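Local coordinates for helix-turn-helix domain-containing protein (Shewanella amazonensis SB2B, PDB 3KE2) that is of unknown function but carries a winged helix-turn-helix fold of the HTH_43 family, which suggests, without proving, a role in binding DNA, at the interface of chains A and B. Sequence-based numbering; all coordinates share one arbitrary frame. Chains: chain A/B, uncharacterized protein YP_928783.1.

Contact 1: the interface of chains A and B. Residues chain A 19, 60-61, 85-86; chain B 16, 19, 23, 86, 90.
With chi1 of B:Phe19 at 178°, CG lies trans to the backbone N and the ring reaches from helix 14-31 of chain B onto A:Ile60, at the end of the 3-10 helix 57-60. Chi2 of 83° turns the ring so that one face looks at the A:Ile60 backbone: CA of A:Ile60 sits over the ring centre, 3.9 Å from the centroid, a CH-pi contact. CB and the CG2 methyl of A:Ile60 extend this contact over the CZ, CE1 and CD1 side of the ring. The opposite face is backed within chain B by CD1 of B:Leu23, so the phenyl ring is clamped between its own helix and the partner. In the ring plane, CG of A:Pro85 meets the edge at CE2 of B:Phe19, 3.9 Å away. A:Pro85 is the other main wedge. Its CB rests over the six-membered ring of B:Trp90, off towards the rim, and also touches CD2 of B:Leu23 at 3.6 Å, while its CA packs 3.6 Å from CG of B:Trp90. The proline therefore fits between helices 14-31 and 88-102 of chain B. Next to it the two copies of Ile86 pair as an antiparallel beta bridge. This is one patch of a two-fold symmetric interface, plausibly that of a dimer, although the crystal alone does not prove one in solution. Between the bridged residues, CD1 of A:Ile86 meets CD1 of B:Ile86 at 3.7 Å.

Contact 2: the interface of chains A and B. Residues chain A 13, 16, 19; chain B 58-61, 85.
A:Ser13 OG donates a hydrogen bond of 2.9 Å to the carboxylate oxygen OD1 of B:Asp59, coming from above the carboxylate plane, 52° out of it. Alongside, the A:His16 imidazole lies over the backbone of the 3-10 helix: the carbonyl O of B:Ala58 lies over the middle of one ring face, 3.5 Å above its plane, and CD2 of the same ring is 3.3 Å from the carbonyl O of B:Asp59. A:Phe19 completes the first shell. One face of its ring covers CA of B:Ile60, which is displaced towards the rim, and CG of B:Pro85 meets the ring edge in plane, 3.9 Å from CE2. Were A:Phe19 replaced by an alanine, CA of B:Ile60 and CG of B:Pro85 would probably lose their aromatic neighbour, opening a gap between helix 14-31 and the 3-10 helix. Behind these contacts, A:Ser13 also caps the start of its own helix: the backbone N of A:His16 gives OG a hydrogen bond of 3.1 Å, 159° at the hydrogen. The serine hydroxyl thus takes one bond and gives another, linking the helix start to B:Asp59. Chi1 of -171° in A:His16 swings CG away from the backbone N, laying the imidazole along the partner. In the fold, the first turns of chain A helix 14-31 sit against chain B 3-10 helix 57-60, just after helix 47-55 and just before strand 63-67, with B:Pro85 closing in from the loop ahead of helix 88-102.

Contact 1: the interface of chains A and B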
# COMPACT_ATOMS: atom_id res chain seq x y z
N PHE A 19 1.14 -4.75 -5.48
CA PHE A 19 1.36 -3.61 -4.59
C PHE A 19 2.81 -3.14 -4.68
O PHE A 19 3.07 -1.97 -4.84
CB PHE A 19 0.96 -4.00 -3.15
CG PHE A 19 1.25 -2.94 -2.10
CD1 PHE A 19 0.39 -1.87 -1.91
CD2 PHE A 19 2.37 -3.06 -1.27
CE1 PHE A 19 0.67 -0.91 -0.96
CE2 PHE A 19 2.64 -2.11 -0.32
CZ PHE A 19 1.79 -1.03 -0.16
N ILE A 60 -4.00 3.39 -3.59
CA ILE A 60 -3.20 3.30 -2.37
C ILE A 60 -2.76 4.68 -1.88
O ILE A 60 -1.85 4.78 -1.07
CB ILE A 60 -1.99 2.33 -2.56
CG1 ILE A 60 -0.98 2.83 -3.61
CG2 ILE A 60 -2.53 0.92 -2.93
CD1 ILE A 60 0.41 2.08 -3.57
N GLY A 61 -3.41 5.74 -2.36
CA GLY A 61 -3.11 7.11 -1.92
C GLY A 61 -1.92 7.87 -2.50
O GLY A 61 -1.52 8.89 -1.96
N PRO A 85 -0.23 7.93 2.36
CA PRO A 85 0.02 6.99 3.43
C PRO A 85 1.25 6.11 3.22
O PRO A 85 1.58 5.32 4.12
CB PRO A 85 -1.23 6.12 3.41
CG PRO A 85 -1.57 6.03 1.99
CD PRO A 85 -1.24 7.40 1.41
N ILE A 86 1.88 6.22 2.05
CA ILE A 86 3.04 5.40 1.71
C ILE A 86 4.34 6.08 2.08
O ILE A 86 4.57 7.27 1.83
CB ILE A 86 3.06 5.09 0.20
CG1 ILE A 86 1.74 4.45 -0.24
CG2 ILE A 86 4.23 4.18 -0.14
CD1 ILE A 86 1.35 3.26 0.53
N HIS B 16 -9.76 1.19 -3.04
CA HIS B 16 -9.28 2.27 -2.17
C HIS B 16 -10.04 2.21 -0.83
O HIS B 16 -9.48 2.48 0.24
CB HIS B 16 -9.38 3.64 -2.88
CG HIS B 16 -8.70 4.75 -2.14
ND1 HIS B 16 -9.21 6.03 -2.08
CD2 HIS B 16 -7.57 4.76 -1.38
CE1 HIS B 16 -8.40 6.79 -1.35
NE2 HIS B 16 -7.41 6.04 -0.90
N PHE B 19 -8.64 -0.57 0.98
CA PHE B 19 -7.30 -0.18 1.45
C PHE B 19 -7.36 0.67 2.70
O PHE B 19 -6.66 0.42 3.67
CB PHE B 19 -6.54 0.56 0.32
CG PHE B 19 -5.16 1.04 0.71
CD1 PHE B 19 -4.09 0.20 0.67
CD2 PHE B 19 -4.96 2.36 1.08
CE1 PHE B 19 -2.84 0.64 1.01
CE2 PHE B 19 -3.72 2.80 1.43
CZ PHE B 19 -2.65 1.95 1.39
N LEU B 23 -5.89 0.21 6.79
CA LEU B 23 -5.14 1.23 7.53
C LEU B 23 -5.90 1.70 8.75
O LEU B 23 -5.27 2.03 9.77
CB LEU B 23 -4.75 2.44 6.66
CG LEU B 23 -3.51 2.31 5.76
CD1 LEU B 23 -3.57 1.11 4.81
CD2 LEU B 23 -3.33 3.61 4.98
N ILE B 86 3.77 1.40 5.16
CA ILE B 86 2.63 2.25 5.48
C ILE B 86 3.03 3.23 6.58
O ILE B 86 3.66 2.86 7.57
CB ILE B 86 1.41 1.40 5.92
CG1 ILE B 86 1.03 0.43 4.81
CG2 ILE B 86 0.23 2.27 6.29
CD1 ILE B 86 0.77 1.06 3.46
N TRP B 90 0.55 9.19 8.97
CA TRP B 90 -0.49 9.64 8.04
C TRP B 90 -1.87 9.34 8.57
O TRP B 90 -2.73 10.21 8.61
CB TRP B 90 -0.33 8.95 6.68
CG TRP B 90 -1.26 9.48 5.62
CD1 TRP B 90 -1.01 10.51 4.76
CD2 TRP B 90 -2.58 9.00 5.30
NE1 TRP B 90 -2.09 10.71 3.93
CE2 TRP B 90 -3.06 9.80 4.24
CE3 TRP B 90 -3.40 7.99 5.82
CZ2 TRP B 90 -4.33 9.61 3.67
CZ3 TRP B 90 -4.65 7.79 5.25
CH2 TRP B 90 -5.11 8.60 4.19

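Contact 2: the interface of chains A and B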
# COMPACT_ATOMS: atom_id res chain seq x y z
N SER A 13 2.23 -13.18 -2.72
CA SER A 13 0.95 -13.33 -3.41
C SER A 13 0.86 -12.38 -4.59
O SER A 13 1.58 -11.41 -4.67
CB SER A 13 -0.24 -13.08 -2.47
OG SER A 13 -0.47 -11.69 -2.26
N HIS A 16 0.05 -8.90 -3.45
CA HIS A 16 1.21 -8.26 -2.84
C HIS A 16 2.22 -7.84 -3.91
O HIS A 16 2.83 -6.75 -3.82
CB HIS A 16 1.81 -9.19 -1.77
CG HIS A 16 2.87 -8.55 -0.92
ND1 HIS A 16 3.90 -9.27 -0.35
CD2 HIS A 16 3.10 -7.26 -0.60
CE1 HIS A 16 4.70 -8.45 0.31
NE2 HIS A 16 4.24 -7.22 0.16
N PHE A 19 1.14 -4.75 -5.48
CA PHE A 19 1.36 -3.61 -4.59
C PHE A 19 2.81 -3.14 -4.68
O PHE A 19 3.07 -1.97 -4.84
CB PHE A 19 0.96 -4.00 -3.15
CG PHE A 19 1.25 -2.94 -2.10
CD1 PHE A 19 0.39 -1.87 -1.91
CD2 PHE A 19 2.37 -3.06 -1.27
CE1 PHE A 19 0.67 -0.91 -0.96
CE2 PHE A 19 2.64 -2.11 -0.32
CZ PHE A 19 1.79 -1.03 -0.16
N ALA B 58 -0.79 -8.32 5.15
CA ALA B 58 0.51 -8.70 4.58
C ALA B 58 0.65 -8.20 3.13
O ALA B 58 1.75 -7.79 2.71
CB ALA B 58 0.72 -10.21 4.65
N ASP B 59 -0.46 -8.19 2.39
CA ASP B 59 -0.44 -7.72 1.02
C ASP B 59 -0.09 -6.24 0.90
O ASP B 59 0.19 -5.78 -0.17
CB ASP B 59 -1.77 -7.99 0.32
CG ASP B 59 -2.00 -9.47 0.06
OD1 ASP B 59 -1.02 -10.25 0.17
OD2 ASP B 59 -3.15 -9.85 -0.25
N ILE B 60 -0.11 -5.49 1.99
CA ILE B 60 0.31 -4.10 1.91
C ILE B 60 1.49 -3.85 2.89
O ILE B 60 1.78 -2.71 3.25
CB ILE B 60 -0.89 -3.11 2.10
CG1 ILE B 60 -1.44 -3.17 3.53
CG2 ILE B 60 -1.98 -3.38 1.05
CD1 ILE B 60 -2.58 -2.18 3.76
N GLY B 61 2.16 -4.93 3.31
CA GLY B 61 3.33 -4.83 4.20
C GLY B 61 3.13 -4.59 5.69
O GLY B 61 4.09 -4.24 6.38
N PRO B 85 5.88 -0.35 4.74
CA PRO B 85 5.77 0.79 3.87
C PRO B 85 4.59 1.73 4.18
O PRO B 85 4.43 2.73 3.48
CB PRO B 85 5.56 0.15 2.49
CG PRO B 85 4.85 -1.09 2.78
CD PRO B 85 5.22 -1.53 4.16

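Contact 1 and contact 2 lie about 10 Å apart, measured between the centres of their C-alpha atoms, and share A:Phe19. That ring belongs mainly to contact 2, and its CZ merely comes near CD1 of B:Ile86, at 4.3 Å, in contact 1. The same elements serve both with the chains exchanged: helix 14-31 of one copy meets the 3-10 helix 57-60 and the loop around Pro85 of the other. Both are parts of one two-fold symmetric interface, so each recurs with the chains exchanged, and the paired Ile86 residues lie near its middle. Such an arrangement would let each subunit's first helix hold its partner if the dimer is biological.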